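BLUF domain-containing protein (Acinetobacter baumannii, PDB 6W6Z) probably senses blue light through a BLUF domain that holds a flavin, here flavin mononucleotide. Local coordinates at residues 23-28 against 70-75; 105-108 against 114-117. One frame throughout, in Å; residues are numbered along the deposited sequence.

Interaction 1: residues 23-28 against 70-75; sequences RDILTE and DQRHYN. With FMN (flavin mononucleotide), chain B.
The guanidinium of Arg72 lies between two carboxylates and is gripped twice, end-on by Glu28 and side-on by Asp70. This salt-bridge network sits in the flavin pocket of the BLUF domain, between helix 18-36 and the turn that leads into strand 73-83. Glu28 reaches out on an extended chain and meets the arginine with both oxygens: Arg72 NH2 bonds to Glu28 OE1 at 2.8 Å, in the guanidinium plane, while the longer bond from Arg72 NH1 to Glu28 OE2, 3.1 Å, is tilted from it. The planes of the two groups are 27° apart. Asp70 fits more squarely, offering syn lone pairs to Arg72 NE and NH2, with an almost straight bond from Arg72 NE to Asp70 OD1 (174°). The anti lone pair of Asp70 OD1 takes the backbone N of Arg72, an Asx turn inside the type I turn 70-73, so the acid that fixes the guanidinium also ties down its backbone. A bend at chi3 (-66°) brings the arginine head across Ile25, whose CG1 lies over the centre of one guanidinium face.

Both acids also face the ribityl chain. FMN O2' donates to Asp70 OD2 at 2.6 Å, and FMN O3' lies within hydrogen-bonding distance of both Glu28 OE1 and Asp70 OD2. Ile25 CD1 touches the dimethylbenzene methyl FMN C8M, which also lies over the His73 ring; Ser9 and Ile67 bond to the two nitrogens of that imidazole. On the Asp24 side a water accepts from Arg72 NH1 and donates to Asp24 OD2 at 2.6 Å.

Interaction 2: residues 105-108 against 114-117; sequences TFFL and TFNP
Phe107 meets the chain at Phe115 with a ring face: Phe115 CA stands 3.9 Å from the centroid of the Phe107 ring and only 9° off its normal, a CH-pi contact over the centre. With CG anti to the carbonyl carbon (chi1 -49°), the Phe115 ring swings toward helix 101-109 and comes to lie beside Phe107 CB and Leu108. Its ring presents an edge toward the same phenylalanine in an offset edge-to-face pair, with centroids 5.9 Å apart and planes at 79°. Phe115 CD1 comes down at 3.6 Å from Phe107 CB, so the pair touches near the root of the Phe107 side chain as well. The next residue, Leu108, brings CG to the edge of the Phe115 ring at CE1, 4.1 Å away.

Two carbonyl oxygens of 114-117 approach the CD1-CE1 side of the Phe107 ring. Thr114 O is 3.3 Å from Phe107 CD1 and has no hydrogen-bonding partner, although the contact buries it; Asn116 O lies 3.6 Å from Phe107 CE1. Pro117 CA closes on the ring edge at CZ. This is hydrophobic packing of helix 101-109 against the loop that follows it on the way to helix 125-134, alongside the BLUF sheet.

Strand 39-45 and the turn after it hold the loop: Asp46 OD2 accepts from the backbone N of Phe115, and the hydroxyl of Tyr43 bonds to Phe115 O, fixing the peptides on both flanks of the CA that sits over the ring. Asn116 OD1 receives Leu118 N while its ND2 reaches Gln10 OE1, and Pro117 rests on Ala48 and Phe50 of strand 48-54.

Overall arrangement
From the N terminus, strand 2-11 leads to helix 18-36, which supplies the first segment of interaction 1. The chain then runs through strands 39-45 and 48-54 and helix 57-67 before residues 70-75 return to that helix, closing a long loop of 41 intervening residues at the flavin. It continues along strand 73-83, which starts inside that segment, and then through strand 95-98, the two being the outer strands of the five-stranded sheet. Only then does helix 101-109 open interaction 2, a short closure with five residues between its segments. The two follow in series, neither nested nor crossed. Interaction 1 joins helix 18-36 to the turn that leads into strand 73-83; interaction 2 folds the C-terminal region upon itself.

Interaction 1: residues 23-28 against 70-75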
ATOM      1  N   ARG A  23      -4.136   0.306  11.785  1.00 16.70           N
ATOM      2  CA  ARG A  23      -5.019  -0.858  12.058  1.00 18.84           C
ATOM      3  C   ARG A  23      -6.356  -0.670  11.342  1.00 17.18           C
ATOM      4  O   ARG A  23      -6.843  -1.634  10.698  1.00 18.16           O
ATOM      5  CB  ARG A  23      -5.145  -1.054  13.570  1.00 20.35           C
ATOM      6  CG  ARG A  23      -3.839  -1.438  14.238  1.00 21.82           C
ATOM      7  CD  ARG A  23      -3.875  -1.351  15.763  1.00 25.84           C
ATOM      8  NE  ARG A  23      -4.423  -2.537  16.375  1.00 32.28           N
ATOM      9  CZ  ARG A  23      -4.633  -2.691  17.686  1.00 30.94           C
ATOM     10  NH1 ARG A  23      -5.169  -3.826  18.125  1.00 35.80           N
ATOM     11  NH2 ARG A  23      -4.242  -1.752  18.539  1.00 25.65           N
ATOM     12  N   ASP A  24      -6.928   0.524  11.396  1.00 18.67           N
ATOM     13  CA  ASP A  24      -8.220   0.855  10.705  1.00 19.68           C
ATOM     14  C   ASP A  24      -8.097   0.699   9.179  1.00 19.67           C
ATOM     15  O   ASP A  24      -8.961   0.000   8.526  1.00 18.04           O
ATOM     16  CB  ASP A  24      -8.676   2.269  11.029  1.00 22.06           C
ATOM     17  CG  ASP A  24      -9.315   2.450  12.401  1.00 24.92           C
ATOM     18  OD1 ASP A  24      -9.644   1.461  13.041  1.00 25.88           O
ATOM     19  OD2 ASP A  24      -9.456   3.592  12.804  1.00 26.42           O
ATOM     20  N   ILE A  25      -7.044   1.255   8.597  1.00 20.21           N
ATOM     21  CA  ILE A  25      -6.811   1.126   7.126  1.00 19.46           C
ATOM     22  C   ILE A  25      -6.769  -0.363   6.731  1.00 18.67           C
ATOM     23  O   ILE A  25      -7.439  -0.754   5.776  1.00 17.19           O
ATOM     24  CB  ILE A  25      -5.536   1.878   6.736  1.00 18.26           C
ATOM     25  CG1 ILE A  25      -5.714   3.397   6.894  1.00 18.49           C
ATOM     26  CG2 ILE A  25      -5.101   1.498   5.334  1.00 18.75           C
ATOM     27  CD1 ILE A  25      -4.419   4.173   6.819  1.00 17.73           C
ATOM     28  N   LEU A  26      -5.976  -1.176   7.417  1.00 17.85           N
ATOM     29  CA  LEU A  26      -5.841  -2.623   7.054  1.00 17.99           C
ATOM     30  C   LEU A  26      -7.157  -3.375   7.291  1.00 18.28           C
ATOM     31  O   LEU A  26      -7.504  -4.280   6.473  1.00 18.24           O
ATOM     32  CB  LEU A  26      -4.689  -3.228   7.850  1.00 19.15           C
ATOM     33  CG  LEU A  26      -3.312  -2.682   7.489  1.00 20.18           C
ATOM     34  CD1 LEU A  26      -2.281  -3.171   8.499  1.00 19.35           C
ATOM     35  CD2 LEU A  26      -2.926  -3.055   6.063  1.00 19.18           C
ATOM     36  N   THR A  27      -7.854  -3.097   8.384  1.00 19.31           N
ATOM     37  CA  THR A  27      -9.183  -3.716   8.614  1.00 22.67           C
ATOM     38  C   THR A  27     -10.103  -3.389   7.431  1.00 23.24           C
ATOM     39  O   THR A  27     -10.725  -4.334   6.922  1.00 23.30           O
ATOM     40  CB  THR A  27      -9.852  -3.228   9.901  1.00 23.73           C
ATOM     41  OG1 THR A  27      -9.019  -3.584  10.995  1.00 23.76           O
ATOM     42  CG2 THR A  27     -11.227  -3.834  10.081  1.00 26.04           C
ATOM     43  N   GLU A  28     -10.214  -2.118   7.046  1.00 22.38           N
ATOM     44  CA  GLU A  28     -11.116  -1.690   5.930  1.00 24.66           C
ATOM     45  C   GLU A  28     -10.650  -2.343   4.621  1.00 23.61           C
ATOM     46  O   GLU A  28     -11.497  -2.936   3.901  1.00 23.16           O
ATOM     47  CB  GLU A  28     -11.124  -0.175   5.775  1.00 25.62           C
ATOM     48  CG  GLU A  28     -11.721   0.570   6.960  1.00 26.52           C
ATOM     49  CD  GLU A  28     -11.363   2.045   6.964  1.00 26.30           C
ATOM     50  OE1 GLU A  28     -11.202   2.590   5.863  1.00 26.98           O
ATOM     51  OE2 GLU A  28     -11.205   2.648   8.058  1.00 24.51           O
ATOM     52  N   ASP A  70      -9.233   9.947   1.053  1.00 20.41           N
ATOM     53  CA  ASP A  70      -9.141   9.487   2.461  1.00 18.16           C
ATOM     54  C   ASP A  70      -8.452  10.591   3.275  1.00 19.29           C
ATOM     55  O   ASP A  70      -7.383  11.028   2.833  1.00 19.61           O
ATOM     56  CB  ASP A  70      -8.454   8.129   2.546  1.00 18.89           C
ATOM     57  CG  ASP A  70      -8.625   7.446   3.887  1.00 18.46           C
ATOM     58  OD1 ASP A  70      -8.148   8.010   4.909  1.00 18.78           O
ATOM     59  OD2 ASP A  70      -9.209   6.353   3.892  1.00 20.17           O
ATOM     60  N   GLN A  71      -9.022  10.960   4.431  1.00 19.60           N
ATOM     61  CA  GLN A  71      -8.472  11.985   5.380  1.00 22.49           C
ATOM     62  C   GLN A  71      -7.061  11.615   5.897  1.00 20.25           C
ATOM     63  O   GLN A  71      -6.284  12.527   6.362  1.00 20.45           O
ATOM     64  CB  GLN A  71      -9.427  12.090   6.570  1.00 25.03           C
ATOM     65  CG  GLN A  71      -9.050  13.176   7.568  1.00 29.98           C
ATOM     66  CD  GLN A  71      -8.129  12.725   8.677  1.00 30.65           C
ATOM     67  OE1 GLN A  71      -8.062  11.547   9.019  1.00 27.97           O
ATOM     68  NE2 GLN A  71      -7.432  13.687   9.269  1.00 26.18           N
ATOM     69  N   ARG A  72      -6.718  10.336   5.868  1.00 19.69           N
ATOM     70  CA  ARG A  72      -5.510   9.791   6.587  1.00 18.25           C
ATOM     71  C   ARG A  72      -4.220   9.984   5.784  1.00 18.89           C
ATOM     72  O   ARG A  72      -3.074   9.750   6.327  1.00 20.04           O
ATOM     73  CB  ARG A  72      -5.792   8.342   6.971  1.00 18.68           C
ATOM     74  CG  ARG A  72      -6.817   8.257   8.090  1.00 19.62           C
ATOM     75  CD  ARG A  72      -7.399   6.903   8.336  1.00 21.22           C
ATOM     76  NE  ARG A  72      -8.211   6.431   7.230  1.00 20.48           N
ATOM     77  CZ  ARG A  72      -8.888   5.301   7.275  1.00 22.61           C
ATOM     78  NH1 ARG A  72      -8.867   4.580   8.389  1.00 24.21           N
ATOM     79  NH2 ARG A  72      -9.590   4.891   6.235  1.00 22.75           N
ATOM     80  N   HIS A  73      -4.309  10.418   4.539  1.00 18.39           N
ATOM     81  CA  HIS A  73      -3.117  10.736   3.717  1.00 19.37           C
ATOM     82  C   HIS A  73      -3.458  11.867   2.739  1.00 21.49           C
ATOM     83  O   HIS A  73      -4.665  12.245   2.686  1.00 20.11           O
ATOM     84  CB  HIS A  73      -2.569   9.472   3.044  1.00 17.69           C
ATOM     85  CG  HIS A  73      -3.457   8.912   1.984  1.00 18.18           C
ATOM     86  ND1 HIS A  73      -3.013   7.959   1.118  1.00 17.17           N
ATOM     87  CD2 HIS A  73      -4.755   9.148   1.666  1.00 18.48           C
ATOM     88  CE1 HIS A  73      -3.990   7.638   0.281  1.00 19.79           C
ATOM     89  NE2 HIS A  73      -5.086   8.336   0.598  1.00 16.34           N
ATOM     90  N   TYR A  74      -2.430  12.429   2.107  1.00 20.62           N
ATOM     91  CA  TYR A  74      -2.517  13.589   1.183  1.00 20.60           C
ATOM     92  C   TYR A  74      -1.300  13.586   0.267  1.00 21.78           C
ATOM     93  O   TYR A  74      -0.406  12.715   0.439  1.00 20.39           O
ATOM     94  CB  TYR A  74      -2.629  14.910   1.958  1.00 19.95           C
ATOM     95  CG  TYR A  74      -1.368  15.290   2.700  1.00 20.47           C
ATOM     96  CD1 TYR A  74      -1.015  14.713   3.910  1.00 20.41           C
ATOM     97  CD2 TYR A  74      -0.552  16.286   2.206  1.00 20.87           C
ATOM     98  CE1 TYR A  74       0.159  15.067   4.557  1.00 20.69           C
ATOM     99  CE2 TYR A  74       0.589  16.682   2.860  1.00 21.63           C
ATOM    100  CZ  TYR A  74       0.971  16.049   4.022  1.00 23.15           C
ATOM    101  OH  TYR A  74       2.131  16.477   4.608  1.00 23.06           O
ATOM    102  N   ASN A  75      -1.260  14.507  -0.713  1.00 21.65           N
ATOM    103  CA  ASN A  75      -0.101  14.588  -1.637  1.00 23.65           C
ATOM    104  C   ASN A  75       0.032  13.238  -2.371  1.00 20.94           C
ATOM    105  O   ASN A  75       1.122  12.693  -2.436  1.00 20.78           O
ATOM    106  CB  ASN A  75       1.193  14.888  -0.863  1.00 28.32           C
ATOM    107  CG  ASN A  75       2.325  15.421  -1.722  1.00 36.65           C
ATOM    108  OD1 ASN A  75       2.386  16.618  -1.963  1.00 44.00           O
ATOM    109  ND2 ASN A  75       3.246  14.557  -2.150  1.00 38.95           N
TER
HETATM  110  N1  FMN B 201      -9.744   0.745   1.338  1.00 20.53           N
HETATM  111  C2  FMN B 201      -9.932  -0.420   0.695  1.00 23.19           C
HETATM  112  O2  FMN B 201     -11.127  -0.837   0.573  1.00 22.76           O
HETATM  113  N3  FMN B 201      -8.921  -1.068   0.077  1.00 20.03           N
HETATM  114  C4  FMN B 201      -7.649  -0.643   0.125  1.00 20.24           C
HETATM  115  O4  FMN B 201      -6.720  -1.248  -0.404  1.00 19.85           O
HETATM  116  C4A FMN B 201      -7.361   0.581   0.861  1.00 18.76           C
HETATM  117  N5  FMN B 201      -6.147   1.075   0.986  1.00 18.16           N
HETATM  118  C5A FMN B 201      -5.991   2.259   1.631  1.00 18.46           C
HETATM  119  C6  FMN B 201      -4.712   2.752   1.755  1.00 17.64           C
HETATM  120  C7  FMN B 201      -4.487   3.970   2.372  1.00 19.16           C
HETATM  121  C7M FMN B 201      -3.070   4.439   2.487  1.00 18.43           C
HETATM  122  C8  FMN B 201      -5.578   4.692   3.049  1.00 17.95           C
HETATM  123  C8M FMN B 201      -5.255   5.998   3.761  1.00 18.66           C
HETATM  124  C9  FMN B 201      -6.863   4.193   2.917  1.00 18.75           C
HETATM  125  C9A FMN B 201      -7.086   2.985   2.267  1.00 19.37           C
HETATM  126  N10 FMN B 201      -8.354   2.422   2.175  1.00 19.94           N
HETATM  127  C10 FMN B 201      -8.510   1.251   1.460  1.00 19.66           C
HETATM  128  C1' FMN B 201      -9.572   3.044   2.795  1.00 23.39           C
HETATM  129  C2' FMN B 201     -10.449   3.875   1.887  1.00 25.96           C
HETATM  130  O2' FMN B 201      -9.797   5.133   1.647  1.00 24.35           O
HETATM  131  C3' FMN B 201     -11.799   4.106   2.615  1.00 34.49           C
HETATM  132  O3' FMN B 201     -11.603   4.496   3.979  1.00 31.72           O
HETATM  133  C4' FMN B 201     -12.651   2.857   2.716  1.00 40.50           C
HETATM  134  O4' FMN B 201     -12.831   2.285   1.400  1.00 44.82           O
HETATM  135  C5' FMN B 201     -14.047   3.196   3.297  1.00 52.21           C
HETATM  136  O5' FMN B 201     -14.808   4.101   2.469  1.00 56.75           O
HETATM  137  P   FMN B 201     -16.356   4.554   2.803  1.00 61.03           P
HETATM  138  O1P FMN B 201     -16.175   5.848   3.576  1.00 66.53           O
HETATM  139  O2P FMN B 201     -16.942   4.696   1.409  1.00 61.78           O
HETATM  140  O3P FMN B 201     -16.987   3.458   3.643  1.00 65.04           O
HETATM  141  O   HOH W   1      -8.679   5.546  11.265  1.00 22.67           O

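Interaction 2: residues 105-108 against 114-117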
ATOM      1  N   THR A 105      18.508  -0.861   2.752  1.00 21.84           N
ATOM      2  CA  THR A 105      19.710  -1.058   1.888  1.00 18.30           C
ATOM      3  C   THR A 105      19.426  -0.588   0.452  1.00 19.79           C
ATOM      4  O   THR A 105      20.247   0.117  -0.128  1.00 19.81           O
ATOM      5  CB  THR A 105      20.230  -2.489   1.974  1.00 20.52           C
ATOM      6  OG1 THR A 105      20.599  -2.660   3.338  1.00 21.20           O
ATOM      7  CG2 THR A 105      21.402  -2.721   1.045  1.00 19.26           C
ATOM      8  N   PHE A 106      18.237  -0.872  -0.075  1.00 20.71           N
ATOM      9  CA  PHE A 106      17.832  -0.450  -1.429  1.00 20.31           C
ATOM     10  C   PHE A 106      17.884   1.074  -1.570  1.00 20.46           C
ATOM     11  O   PHE A 106      18.466   1.635  -2.560  1.00 19.29           O
ATOM     12  CB  PHE A 106      16.459  -1.039  -1.710  1.00 21.98           C
ATOM     13  CG  PHE A 106      15.856  -0.542  -2.986  1.00 25.09           C
ATOM     14  CD1 PHE A 106      16.441  -0.882  -4.197  1.00 25.17           C
ATOM     15  CD2 PHE A 106      14.763   0.297  -2.971  1.00 26.85           C
ATOM     16  CE1 PHE A 106      15.881  -0.439  -5.382  1.00 28.38           C
ATOM     17  CE2 PHE A 106      14.220   0.755  -4.161  1.00 29.09           C
ATOM     18  CZ  PHE A 106      14.767   0.358  -5.355  1.00 28.64           C
ATOM     19  N   PHE A 107      17.295   1.763  -0.594  1.00 21.00           N
ATOM     20  CA  PHE A 107      17.171   3.234  -0.592  1.00 20.37           C
ATOM     21  C   PHE A 107      18.577   3.840  -0.491  1.00 19.94           C
ATOM     22  O   PHE A 107      18.928   4.752  -1.279  1.00 21.19           O
ATOM     23  CB  PHE A 107      16.231   3.670   0.537  1.00 19.76           C
ATOM     24  CG  PHE A 107      14.774   3.749   0.160  1.00 22.46           C
ATOM     25  CD1 PHE A 107      14.241   4.926  -0.335  1.00 24.95           C
ATOM     26  CD2 PHE A 107      13.910   2.675   0.332  1.00 25.46           C
ATOM     27  CE1 PHE A 107      12.899   5.031  -0.679  1.00 23.28           C
ATOM     28  CE2 PHE A 107      12.564   2.785  -0.011  1.00 26.44           C
ATOM     29  CZ  PHE A 107      12.059   3.960  -0.512  1.00 25.00           C
ATOM     30  N   LEU A 108      19.362   3.365   0.468  1.00 17.62           N
ATOM     31  CA  LEU A 108      20.702   3.925   0.752  1.00 18.10           C
ATOM     32  C   LEU A 108      21.634   3.683  -0.441  1.00 18.54           C
ATOM     33  O   LEU A 108      22.458   4.592  -0.738  1.00 17.97           O
ATOM     34  CB  LEU A 108      21.274   3.303   2.028  1.00 18.02           C
ATOM     35  CG  LEU A 108      20.615   3.744   3.325  1.00 18.56           C
ATOM     36  CD1 LEU A 108      21.015   2.790   4.451  1.00 17.72           C
ATOM     37  CD2 LEU A 108      20.970   5.173   3.693  1.00 20.24           C
ATOM     38  N   THR A 114      16.350   8.958   3.275  1.00 29.75           N
ATOM     39  CA  THR A 114      15.067   8.601   3.935  1.00 27.04           C
ATOM     40  C   THR A 114      14.432   7.435   3.183  1.00 25.23           C
ATOM     41  O   THR A 114      14.877   7.094   2.112  1.00 24.79           O
ATOM     42  CB  THR A 114      14.128   9.803   4.069  1.00 31.05           C
ATOM     43  OG1 THR A 114      13.716  10.237   2.766  1.00 34.80           O
ATOM     44  CG2 THR A 114      14.779  10.946   4.820  1.00 32.31           C
ATOM     45  N   PHE A 115      13.441   6.802   3.779  1.00 24.20           N
ATOM     46  CA  PHE A 115      12.801   5.586   3.236  1.00 23.34           C
ATOM     47  C   PHE A 115      11.372   5.918   2.806  1.00 22.65           C
ATOM     48  O   PHE A 115      10.486   5.033   2.757  1.00 24.34           O
ATOM     49  CB  PHE A 115      12.957   4.555   4.342  1.00 23.72           C
ATOM     50  CG  PHE A 115      14.378   4.521   4.824  1.00 24.73           C
ATOM     51  CD1 PHE A 115      15.351   3.970   4.003  1.00 24.43           C
ATOM     52  CD2 PHE A 115      14.757   5.105   6.021  1.00 23.27           C
ATOM     53  CE1 PHE A 115      16.674   3.928   4.408  1.00 23.49           C
ATOM     54  CE2 PHE A 115      16.077   5.080   6.412  1.00 22.39           C
ATOM     55  CZ  PHE A 115      17.034   4.498   5.598  1.00 24.41           C
ATOM     56  N   ASN A 116      11.176   7.176   2.479  1.00 24.60           N
ATOM     57  CA  ASN A 116       9.870   7.728   2.046  1.00 25.69           C
ATOM     58  C   ASN A 116       9.663   7.301   0.601  1.00 23.41           C
ATOM     59  O   ASN A 116      10.431   7.665  -0.278  1.00 22.11           O
ATOM     60  CB  ASN A 116       9.841   9.244   2.222  1.00 24.67           C
ATOM     61  CG  ASN A 116       8.523   9.897   1.864  1.00 24.95           C
ATOM     62  OD1 ASN A 116       7.822   9.473   0.939  1.00 21.23           O
ATOM     63  ND2 ASN A 116       8.188  10.942   2.609  1.00 26.74           N
ATOM     64  N   PRO A 117       8.610   6.506   0.319  1.00 25.57           N
ATOM     65  CA  PRO A 117       8.384   6.017  -1.030  1.00 24.46           C
ATOM     66  C   PRO A 117       7.998   7.098  -2.048  1.00 23.19           C
ATOM     67  O   PRO A 117       8.055   6.839  -3.225  1.00 25.70           O
ATOM     68  CB  PRO A 117       7.260   4.971  -0.896  1.00 25.72           C
ATOM     69  CG  PRO A 117       6.671   5.186   0.470  1.00 27.90           C
ATOM     70  CD  PRO A 117       7.636   6.009   1.289  1.00 26.59           C
TER